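Local coordinates for antibiotic resistance protein (PDB 2VLI) that probably acts as a P-loop phosphotransferase that confers resistance to the antibiotic tunicamycin, at residues 40-43 and 44-47; 143-146 and 147-150; 91-94 and 95-99; 162-165 and 166-170. All coordinates share one frame; numbering follows the deposited sequence.

Contact 1 (40-43 and 44-47); sequences MGQA and LRKL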
loop_
_atom_site.group_PDB
_atom_site.type_symbol
_atom_site.label_atom_id
_atom_site.label_comp_id
_atom_site.label_asym_id
_atom_site.label_seq_id
_atom_site.Cartn_x
_atom_site.Cartn_y
_atom_site.Cartn_z
HETATM N N MSE A 40 8.652 -20.921 6.293
HETATM C CA MSE A 40 9.772 -20.177 6.883
HETATM C C MSE A 40 9.254 -19.276 7.984
HETATM O O MSE A 40 9.934 -19.059 9.006
HETATM C CB MSE A 40 10.510 -19.353 5.847
HETATM C CG MSE A 40 11.710 -18.632 6.450
HETATM SE SE MSE A 40 13.095 -19.931 7.190
HETATM C CE MSE A 40 13.635 -20.664 5.508
ATOM N N GLY A 41 8.052 -18.725 7.794
ATOM C CA GLY A 41 7.450 -17.960 8.843
ATOM C C GLY A 41 7.200 -18.785 10.087
ATOM O O GLY A 41 7.420 -18.325 11.177
ATOM N N GLN A 42 6.711 -20.005 9.944
ATOM C CA GLN A 42 6.421 -20.817 11.127
ATOM C C GLN A 42 7.674 -21.205 11.935
ATOM O O GLN A 42 7.634 -21.303 13.160
ATOM C CB GLN A 42 5.635 -22.043 10.717
ATOM C CG GLN A 42 4.282 -21.616 10.124
ATOM C CD GLN A 42 3.402 -20.841 11.134
ATOM O OE1 GLN A 42 3.046 -21.385 12.181
ATOM N NE2 GLN A 42 3.064 -19.580 10.820
ATOM N N ALA A 43 8.770 -21.414 11.223
ATOM C CA ALA A 43 10.075 -21.724 11.806
ATOM C C ALA A 43 10.530 -20.522 12.572
ATOM O O ALA A 43 10.878 -20.608 13.758
ATOM C CB ALA A 43 11.075 -22.057 10.700
ATOM N N LEU A 44 10.469 -19.357 11.943
ATOM C CA LEU A 44 10.937 -18.169 12.640
ATOM C C LEU A 44 10.117 -17.763 13.887
ATOM O O LEU A 44 10.657 -17.247 14.889
ATOM C CB LEU A 44 11.038 -17.025 11.655
ATOM C CG LEU A 44 12.130 -17.210 10.601
ATOM C CD1 LEU A 44 11.793 -16.275 9.428
ATOM C CD2 LEU A 44 13.568 -16.937 11.145
ATOM N N ARG A 45 8.819 -17.961 13.837
ATOM C CA ARG A 45 8.014 -17.675 15.004
ATOM C C ARG A 45 8.437 -18.567 16.195
ATOM O O ARG A 45 8.563 -18.075 17.290
ATOM C CB ARG A 45 6.519 -17.763 14.695
ATOM C CG ARG A 45 5.854 -19.121 14.752
ATOM C CD ARG A 45 4.307 -18.992 14.867
ATOM N NE ARG A 45 3.825 -19.896 15.898
ATOM C CZ ARG A 45 3.694 -21.213 15.759
ATOM N NH1 ARG A 45 3.974 -21.793 14.601
ATOM N NH2 ARG A 45 3.273 -21.957 16.784
ATOM N N LYS A 46 8.698 -19.854 15.962
ATOM C CA LYS A 46 9.130 -20.789 17.021
ATOM C C LYS A 46 10.561 -20.591 17.564
ATOM O O LYS A 46 10.898 -21.035 18.654
ATOM C CB LYS A 46 8.991 -22.191 16.475
ATOM C CG LYS A 46 7.516 -22.545 16.216
ATOM C CD LYS A 46 7.396 -23.920 15.633
ATOM C CE LYS A 46 6.002 -24.157 15.070
ATOM N NZ LYS A 46 5.848 -25.475 14.354
ATOM N N LEU A 47 11.389 -19.929 16.786
ATOM C CA LEU A 47 12.807 -19.719 17.090
ATOM C C LEU A 47 13.095 -18.339 17.662
ATOM O O LEU A 47 14.251 -18.001 17.898
ATOM C CB LEU A 47 13.614 -19.871 15.789
ATOM C CG LEU A 47 13.797 -21.261 15.192
ATOM C CD1 LEU A 47 14.587 -21.176 13.893
ATOM C CD2 LEU A 47 14.519 -22.214 16.181
#

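Contact 2 (143-146 and 147-150); sequences RGEQ and FQTH. With CD (cadmium ion), chain C.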
loop_
_atom_site.group_PDB
_atom_site.type_symbol
_atom_site.label_atom_id
_atom_site.label_comp_id
_atom_site.label_asym_id
_atom_site.label_seq_id
_atom_site.Cartn_x
_atom_site.Cartn_y
_atom_site.Cartn_z
ATOM N N ARG A 143 -4.493 -3.492 -7.065
ATOM C CA ARG A 143 -4.677 -2.961 -8.403
ATOM C C ARG A 143 -3.656 -1.870 -8.770
ATOM O O ARG A 143 -3.620 -1.456 -9.917
ATOM C CB ARG A 143 -6.045 -2.389 -8.567
ATOM C CG ARG A 143 -7.181 -3.413 -8.692
ATOM C CD ARG A 143 -8.476 -2.646 -8.644
ATOM N NE ARG A 143 -9.635 -3.532 -8.736
ATOM C CZ ARG A 143 -10.152 -3.988 -9.873
ATOM N NH1 ARG A 143 -9.669 -3.617 -11.043
ATOM N NH2 ARG A 143 -11.190 -4.833 -9.845
ATOM N N GLY A 144 -2.816 -1.456 -7.823
ATOM C CA GLY A 144 -1.738 -0.496 -8.106
ATOM C C GLY A 144 -0.721 -1.116 -9.042
ATOM O O GLY A 144 -0.454 -2.315 -8.958
ATOM N N GLU A 145 -0.088 -0.309 -9.895
ATOM C CA GLU A 145 0.929 -0.838 -10.774
ATOM C C GLU A 145 2.205 -1.319 -10.090
ATOM O O GLU A 145 2.954 -2.024 -10.710
ATOM C CB GLU A 145 1.173 0.031 -12.000
ATOM C CG GLU A 145 -0.008 0.111 -12.886
ATOM C CD GLU A 145 -0.513 -1.271 -13.373
ATOM O OE1 GLU A 145 0.239 -2.128 -13.767
ATOM O OE2 GLU A 145 -1.695 -1.433 -13.433
ATOM N N GLN A 146 2.451 -0.972 -8.823
ATOM C CA GLN A 146 3.600 -1.551 -8.084
ATOM C C GLN A 146 3.430 -3.106 -7.932
ATOM O O GLN A 146 4.369 -3.860 -7.684
ATOM C CB GLN A 146 3.712 -0.909 -6.701
ATOM C CG GLN A 146 2.657 -1.277 -5.597
ATOM C CD GLN A 146 1.369 -0.497 -5.683
ATOM O OE1 GLN A 146 1.058 0.070 -6.726
ATOM N NE2 GLN A 146 0.598 -0.456 -4.572
ATOM N N PHE A 147 2.219 -3.564 -8.163
ATOM C CA PHE A 147 1.894 -5.028 -8.083
ATOM C C PHE A 147 1.789 -5.760 -9.467
ATOM O O PHE A 147 1.453 -6.922 -9.515
ATOM C CB PHE A 147 0.606 -5.201 -7.258
ATOM C CG PHE A 147 0.818 -5.145 -5.789
ATOM C CD1 PHE A 147 1.569 -6.118 -5.149
ATOM C CD2 PHE A 147 0.251 -4.135 -5.026
ATOM C CE1 PHE A 147 1.805 -6.010 -3.782
ATOM C CE2 PHE A 147 0.438 -4.062 -3.670
ATOM C CZ PHE A 147 1.231 -5.012 -3.045
ATOM N N GLN A 148 2.147 -5.115 -10.589
ATOM C CA GLN A 148 2.106 -5.776 -11.894
ATOM C C GLN A 148 3.078 -6.986 -11.924
ATOM O O GLN A 148 4.069 -7.003 -11.187
ATOM C CB GLN A 148 2.306 -4.752 -13.025
ATOM C CG GLN A 148 3.694 -4.224 -13.106
ATOM C CD GLN A 148 3.933 -2.991 -14.034
ATOM O OE1 GLN A 148 5.070 -2.785 -14.415
ATOM N NE2 GLN A 148 2.899 -2.199 -14.382
ATOM N N THR A 149 2.806 -8.053 -12.671
ATOM C CA THR A 149 1.722 -8.183 -13.654
ATOM C C THR A 149 0.396 -8.577 -13.015
ATOM O O THR A 149 0.339 -9.492 -12.235
ATOM C CB THR A 149 2.151 -9.259 -14.662
ATOM O OG1 THR A 149 3.289 -8.754 -15.371
ATOM C CG2 THR A 149 0.989 -9.672 -15.645
ATOM N N HIS A 150 -0.657 -7.855 -13.345
ATOM C CA HIS A 150 -1.994 -8.117 -12.906
ATOM C C HIS A 150 -2.660 -9.193 -13.744
ATOM O O HIS A 150 -2.519 -9.224 -14.951
ATOM C CB HIS A 150 -2.824 -6.822 -12.984
ATOM C CG HIS A 150 -2.412 -5.764 -11.999
ATOM N ND1 HIS A 150 -1.960 -4.516 -12.371
ATOM C CD2 HIS A 150 -2.334 -5.797 -10.648
ATOM C CE1 HIS A 150 -1.678 -3.811 -11.289
ATOM N NE2 HIS A 150 -1.870 -4.567 -10.228
HETATM CD CD CD C . -1.841 -3.504 -14.481
HETATM O O HOH W 1 5.727 -5.702 -9.513
#

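Contact 3 (91-94 and 95-99); sequences RHRR and LMSGL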
loop_
_atom_site.group_PDB
_atom_site.type_symbol
_atom_site.label_atom_id
_atom_site.label_comp_id
_atom_site.label_asym_id
_atom_site.label_seq_id
_atom_site.Cartn_x
_atom_site.Cartn_y
_atom_site.Cartn_z
ATOM N N ARG A 91 6.974 -4.242 1.635
ATOM C CA ARG A 91 7.375 -5.673 1.676
ATOM C C ARG A 91 7.457 -6.245 0.246
ATOM O O ARG A 91 8.379 -6.967 -0.064
ATOM C CB ARG A 91 6.451 -6.554 2.530
ATOM C CG ARG A 91 6.807 -6.621 4.059
ATOM C CD ARG A 91 6.026 -7.715 4.847
ATOM N NE ARG A 91 4.605 -7.551 4.587
ATOM C CZ ARG A 91 3.631 -8.483 4.622
ATOM N NH1 ARG A 91 3.836 -9.754 4.958
ATOM N NH2 ARG A 91 2.401 -8.104 4.281
ATOM N N HIS A 92 6.510 -5.881 -0.629
ATOM C CA HIS A 92 6.565 -6.310 -2.034
ATOM C C HIS A 92 7.874 -5.871 -2.699
ATOM O O HIS A 92 8.519 -6.647 -3.396
ATOM C CB HIS A 92 5.344 -5.777 -2.818
ATOM C CG HIS A 92 5.332 -6.175 -4.261
ATOM N ND1 HIS A 92 5.030 -7.463 -4.681
ATOM C CD2 HIS A 92 5.617 -5.466 -5.381
ATOM C CE1 HIS A 92 5.131 -7.518 -6.004
ATOM N NE2 HIS A 92 5.478 -6.322 -6.454
ATOM N N ARG A 93 8.275 -4.619 -2.490
ATOM C CA ARG A 93 9.473 -4.142 -3.141
ATOM C C ARG A 93 10.690 -4.881 -2.630
ATOM O O ARG A 93 11.581 -5.193 -3.375
ATOM C CB ARG A 93 9.654 -2.617 -2.977
ATOM C CG ARG A 93 10.965 -2.096 -3.602
ATOM C CD ARG A 93 11.355 -2.685 -4.998
ATOM N NE ARG A 93 10.584 -2.179 -6.144
ATOM C CZ ARG A 93 10.973 -1.195 -6.955
ATOM N NH1 ARG A 93 12.129 -0.564 -6.743
ATOM N NH2 ARG A 93 10.196 -0.839 -7.986
ATOM N N ARG A 94 10.706 -5.116 -1.328
ATOM C CA ARG A 94 11.808 -5.778 -0.618
ATOM C C ARG A 94 12.025 -7.172 -1.201
ATOM O O ARG A 94 13.154 -7.558 -1.519
ATOM C CB ARG A 94 11.506 -5.848 0.885
ATOM C CG ARG A 94 11.873 -4.546 1.671
ATOM C CD ARG A 94 12.168 -4.815 3.191
ATOM N NE ARG A 94 10.940 -4.985 3.985
ATOM C CZ ARG A 94 10.134 -3.994 4.375
ATOM N NH1 ARG A 94 10.405 -2.726 4.064
ATOM N NH2 ARG A 94 9.023 -4.275 5.072
ATOM N N LEU A 95 10.912 -7.884 -1.350
ATOM C CA LEU A 95 10.876 -9.156 -2.015
ATOM C C LEU A 95 11.348 -9.100 -3.449
ATOM O O LEU A 95 12.153 -9.896 -3.852
ATOM C CB LEU A 95 9.460 -9.750 -1.922
ATOM C CG LEU A 95 8.973 -10.342 -0.594
ATOM C CD1 LEU A 95 7.425 -10.484 -0.564
ATOM C CD2 LEU A 95 9.598 -11.741 -0.335
HETATM N N MSE A 96 10.867 -8.115 -4.226
HETATM C CA MSE A 96 11.247 -8.021 -5.599
HETATM C C MSE A 96 12.737 -7.709 -5.705
HETATM O O MSE A 96 13.405 -8.322 -6.485
HETATM C CB MSE A 96 10.371 -6.988 -6.380
HETATM C CG MSE A 96 8.918 -7.375 -6.659
HETATM SE SE MSE A 96 8.497 -9.117 -7.488
HETATM C CE MSE A 96 8.055 -10.122 -5.827
ATOM N N SER A 97 13.270 -6.753 -4.937
ATOM C CA SER A 97 14.715 -6.478 -5.041
ATOM C C SER A 97 15.606 -7.624 -4.468
ATOM O O SER A 97 16.706 -7.903 -4.981
ATOM C CB SER A 97 15.045 -5.125 -4.414
ATOM O OG SER A 97 14.523 -5.030 -3.104
ATOM N N GLY A 98 15.118 -8.303 -3.429
ATOM C CA GLY A 98 15.770 -9.524 -2.952
ATOM C C GLY A 98 15.910 -10.616 -3.981
ATOM O O GLY A 98 16.960 -11.225 -4.067
ATOM N N LEU A 99 14.868 -10.874 -4.773
ATOM C CA LEU A 99 14.956 -11.847 -5.857
ATOM C C LEU A 99 16.051 -11.456 -6.853
ATOM O O LEU A 99 16.902 -12.266 -7.234
ATOM C CB LEU A 99 13.631 -11.973 -6.618
ATOM C CG LEU A 99 12.525 -12.670 -5.835
ATOM C CD1 LEU A 99 11.246 -12.382 -6.494
ATOM C CD2 LEU A 99 12.800 -14.164 -5.719
#

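Contact 4 (162-165 and 166-170); sequences AEQI and AAQVG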
loop_
_atom_site.group_PDB
_atom_site.type_symbol
_atom_site.label_atom_id
_atom_site.label_comp_id
_atom_site.label_asym_id
_atom_site.label_seq_id
_atom_site.Cartn_x
_atom_site.Cartn_y
_atom_site.Cartn_z
ATOM N N ALA A 162 -5.282 -20.637 -14.110
ATOM C CA ALA A 162 -4.079 -21.408 -14.269
ATOM C C ALA A 162 -3.651 -21.385 -15.719
ATOM O O ALA A 162 -2.487 -21.160 -16.027
ATOM C CB ALA A 162 -4.289 -22.872 -13.728
ATOM N N GLU A 163 -4.622 -21.547 -16.618
ATOM C CA GLU A 163 -4.359 -21.606 -18.046
ATOM C C GLU A 163 -3.814 -20.267 -18.592
ATOM O O GLU A 163 -2.889 -20.246 -19.385
ATOM C CB GLU A 163 -5.656 -22.017 -18.796
ATOM C CG GLU A 163 -5.883 -23.551 -18.722
ATOM C CD GLU A 163 -7.312 -24.031 -19.037
ATOM O OE1 GLU A 163 -8.223 -23.207 -19.305
ATOM O OE2 GLU A 163 -7.515 -25.266 -18.988
ATOM N N GLN A 164 -4.410 -19.183 -18.115
ATOM C CA GLN A 164 -4.026 -17.806 -18.408
ATOM C C GLN A 164 -2.596 -17.521 -17.952
ATOM O O GLN A 164 -1.799 -16.960 -18.688
ATOM C CB GLN A 164 -5.010 -16.888 -17.670
ATOM C CG GLN A 164 -4.897 -15.403 -17.980
ATOM C CD GLN A 164 -4.954 -15.163 -19.429
ATOM O OE1 GLN A 164 -5.778 -15.755 -20.123
ATOM N NE2 GLN A 164 -4.071 -14.307 -19.929
ATOM N N ILE A 165 -2.268 -17.960 -16.740
ATOM C CA ILE A 165 -0.927 -17.783 -16.196
ATOM C C ILE A 165 0.067 -18.589 -16.984
ATOM O O ILE A 165 1.113 -18.074 -17.402
ATOM C CB ILE A 165 -0.874 -18.152 -14.718
ATOM C CG1 ILE A 165 -1.670 -17.126 -13.913
ATOM C CG2 ILE A 165 0.600 -18.249 -14.257
ATOM C CD1 ILE A 165 -1.868 -17.430 -12.474
ATOM N N ALA A 166 -0.254 -19.849 -17.251
ATOM C CA ALA A 166 0.632 -20.638 -18.095
ATOM C C ALA A 166 0.859 -20.024 -19.484
ATOM O O ALA A 166 1.974 -20.028 -19.962
ATOM C CB ALA A 166 0.147 -22.089 -18.216
ATOM N N ALA A 167 -0.190 -19.537 -20.142
ATOM C CA ALA A 167 -0.050 -18.876 -21.466
ATOM C C ALA A 167 0.883 -17.670 -21.411
ATOM O O ALA A 167 1.723 -17.474 -22.280
ATOM C CB ALA A 167 -1.455 -18.432 -22.037
ATOM N N GLN A 168 0.729 -16.854 -20.374
ATOM C CA GLN A 168 1.554 -15.660 -20.244
ATOM C C GLN A 168 3.022 -16.040 -20.116
ATOM O O GLN A 168 3.862 -15.433 -20.765
ATOM C CB GLN A 168 1.056 -14.771 -19.098
ATOM C CG GLN A 168 -0.307 -14.210 -19.419
ATOM C CD GLN A 168 -0.708 -12.912 -18.693
ATOM O OE1 GLN A 168 -1.892 -12.675 -18.493
ATOM N NE2 GLN A 168 0.258 -12.044 -18.398
ATOM N N VAL A 169 3.324 -17.091 -19.353
ATOM C CA VAL A 169 4.734 -17.470 -19.141
ATOM C C VAL A 169 5.322 -18.423 -20.212
ATOM O O VAL A 169 6.501 -18.759 -20.169
ATOM C CB VAL A 169 4.943 -18.050 -17.723
ATOM C CG1 VAL A 169 4.355 -17.094 -16.684
ATOM C CG2 VAL A 169 4.310 -19.381 -17.578
ATOM N N GLY A 170 4.499 -18.866 -21.156
ATOM C CA GLY A 170 4.990 -19.681 -22.282
ATOM C C GLY A 170 5.112 -21.164 -21.965
ATOM O O GLY A 170 5.928 -21.857 -22.552
#

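Contact 1 (40-43 and 44-47)
Residues 40-43 run straight into 44-47 as the last turns of helix 38-46, where L44 N donates to M40 O at 3.0 Å and R45 N to G41 O at the same length. The next two bonds of the ladder, K46 N to Q42 O and L47 N to A43 O, are weak, the second strongly bent (N-H...O 128°). On the inner side selenomethionine M40 meets L44. M40 CG lies anti to the backbone N and approaches L44 CD1 to 3.8 Å, and the same methyl also rests against M40 O. This pair belongs to a helix-on-helix interface of the P-loop NTPase-type domain: M40 packs on M65 and A68 of helix 61-75, and L44 on W61 and L64. On another side the bent Q42 side chain crosses R45 obliquely. Its OE1 comes to 2.6 Å from R45 NH1, with the amide and guanidinium planes inclined at 29°, so the two flat groups are neither coplanar nor crossed. R45 reaches this place with CG between its own N and carbonyl carbon (chi1 85°), which sets R45 CG 3.2 Å from Q42 O. The first part of the K46 side chain passes over the same carbonyl, K46 CG standing 3.3 Å from Q42 O, while K46 CG also lies above one face of the R45 guanidinium, toward its rim.

Contact 2 (143-146 and 147-150)
The E145 carboxylate and the H150 imidazole stand almost perpendicular, their planes 84° apart, and both bind one cadmium ion in a metal site formed by the loop after helix 132-142 and the start of strand 150-152. E145 chelates the ion with both oxygens, OE2 at 2.3 Å and OE1 at 2.6 Å, while H150 ND1 binds at 2.3 Å; one further ligand comes from elsewhere in the structure. E145 OE2 meets the imidazole at its edge, near the ring plane. With ND1 on the metal and NE2 hydrogen-bonded to L142 O, the H150 ring is held at both nitrogens; a proton on NE2 would leave the ND1 lone pair for cadmium. Q148 crosses E145 at about a right angle. Its CG sits between the backbone N and carbonyl carbon (chi1 71°), bringing the amide back to E145 OE1, which thus serves metal and amide together. Q146 lies obliquely beside the F147 ring, its amide turned 36° from the ring plane and its NE2 hydrogen-bonded to T89. Backbone bonds from F147 N to G144 O and from Q148 N to E145 O close the turn. Q148 NE2 donates within its own amide plane, 2.7 Å from E145 OE1, to the anti lone pair of that oxygen.

Contact 3 (91-94 and 95-99)
H92 turns its ring beside its own carbonyl carbon (chi1 -180°), and M96 CG takes the place beside its backbone N (chi1 -71°), so the two side chains swing together one helical turn apart. Selenomethionine M96 then lays its CG over one face of the H92 imidazole, 3.9 Å from the ring centroid and 24° off the normal, a CH-pi contact displaced toward the ring rim, where M96 CG comes 3.6 Å from H92 NE2. Bends at chi2 and chi3 curl the rest of M96 back, so that its SE reaches the ring obliquely, 4.6 Å from the centroid, and its CE lies 3.9 Å from H92 CE1. Along the backbone the alpha-helical ladder is regular, L95 N bonding to R91 O, M96 N to H92 O and G98 N to R94 O. R93 O takes two donors: S97 N nearly straight on at 2.8 Å, and S97 OG, turned back over the preceding turn, at 3.0 Å. The hydroxyl is thereby satisfied within the helix by a carbonyl that is already part of the ladder. R93 itself points away from this turn, and its NE forms a salt bridge with D137 of the second subunit. L95 and M96 both pack on W9 of strand 7-11, while L95 also touches M65 of helix 61-75. Helix 89-101 is thus one of the helices laid against the parallel sheet in the alpha/beta fold of P-loop NTPases.

Contact 4 (162-165 and 166-170)
The amides of Q164 and Q168 are the flat groups here, and they meet at their edges, with planes 75° apart. Q164 NE2 donates to Q168 OE1 at 3.1 Å along a nearly straight path (N-H...O 166°). The bond lies in the plane of the Q164 amide and also in the carbonyl plane of Q168, on a lone pair of OE1, so the hydrogen bond runs along the line in which the two steeply inclined planes intersect. Q164 reaches it with CG anti to the backbone N (chi1 -173°) and a bend at chi2, while the Q168 chain stays extended beyond CG. Q168 CG in turn rests 3.2 Å from Q164 O, the carbonyl to which Q168 N is bonded.

In the backbone the helix ladder continues from A166 N to A162 O, from A167 N to E163 O and from V169 N to I165 O. The two methyls of V169 straddle the same acceptor, V169 CG1 and CG2 each lying 3.5 Å from I165 O. Helix 158-169 closes in a Schellman motif: G170, with positive phi, sends its N back weakly to both A166 O and A167 O. The inner side packs on the sheet and a neighbouring helix, with I165 and V169 on F109 of strand 107-112 and A162 on T24 and L25 of helix 20-28, while E163 forms a salt bridge to R28. Chemically, the glutamine pair is a single neutral link between successive turns, adding no net charge; because Q168 is exposed, water probably competes for it, and its hold is likely modest.

The four contacts illustrate how short-range pairings furnish separate parts of one alpha/beta fold. Contacts 2 and 3 touch: the H92 ring meets F147, with H92 CG 3.6 Å from F147 CE1, so helix 89-101 backs onto the loop of the cadmium site. Contact 4 reaches that loop too, Q168 NE2 lying 3.7 Å from T149 CG2. The cadmium ion is about 11 Å from the nearest side-chain atom of H92 and about 10 Å from that of Q168. Contact 1 stands apart, about 20 Å from contact 3 and about 33 Å from contact 4 between centres; contacts 2 and 4 lie across the chain's centre from it, and helix 61-75 packs against contacts 1 and 3.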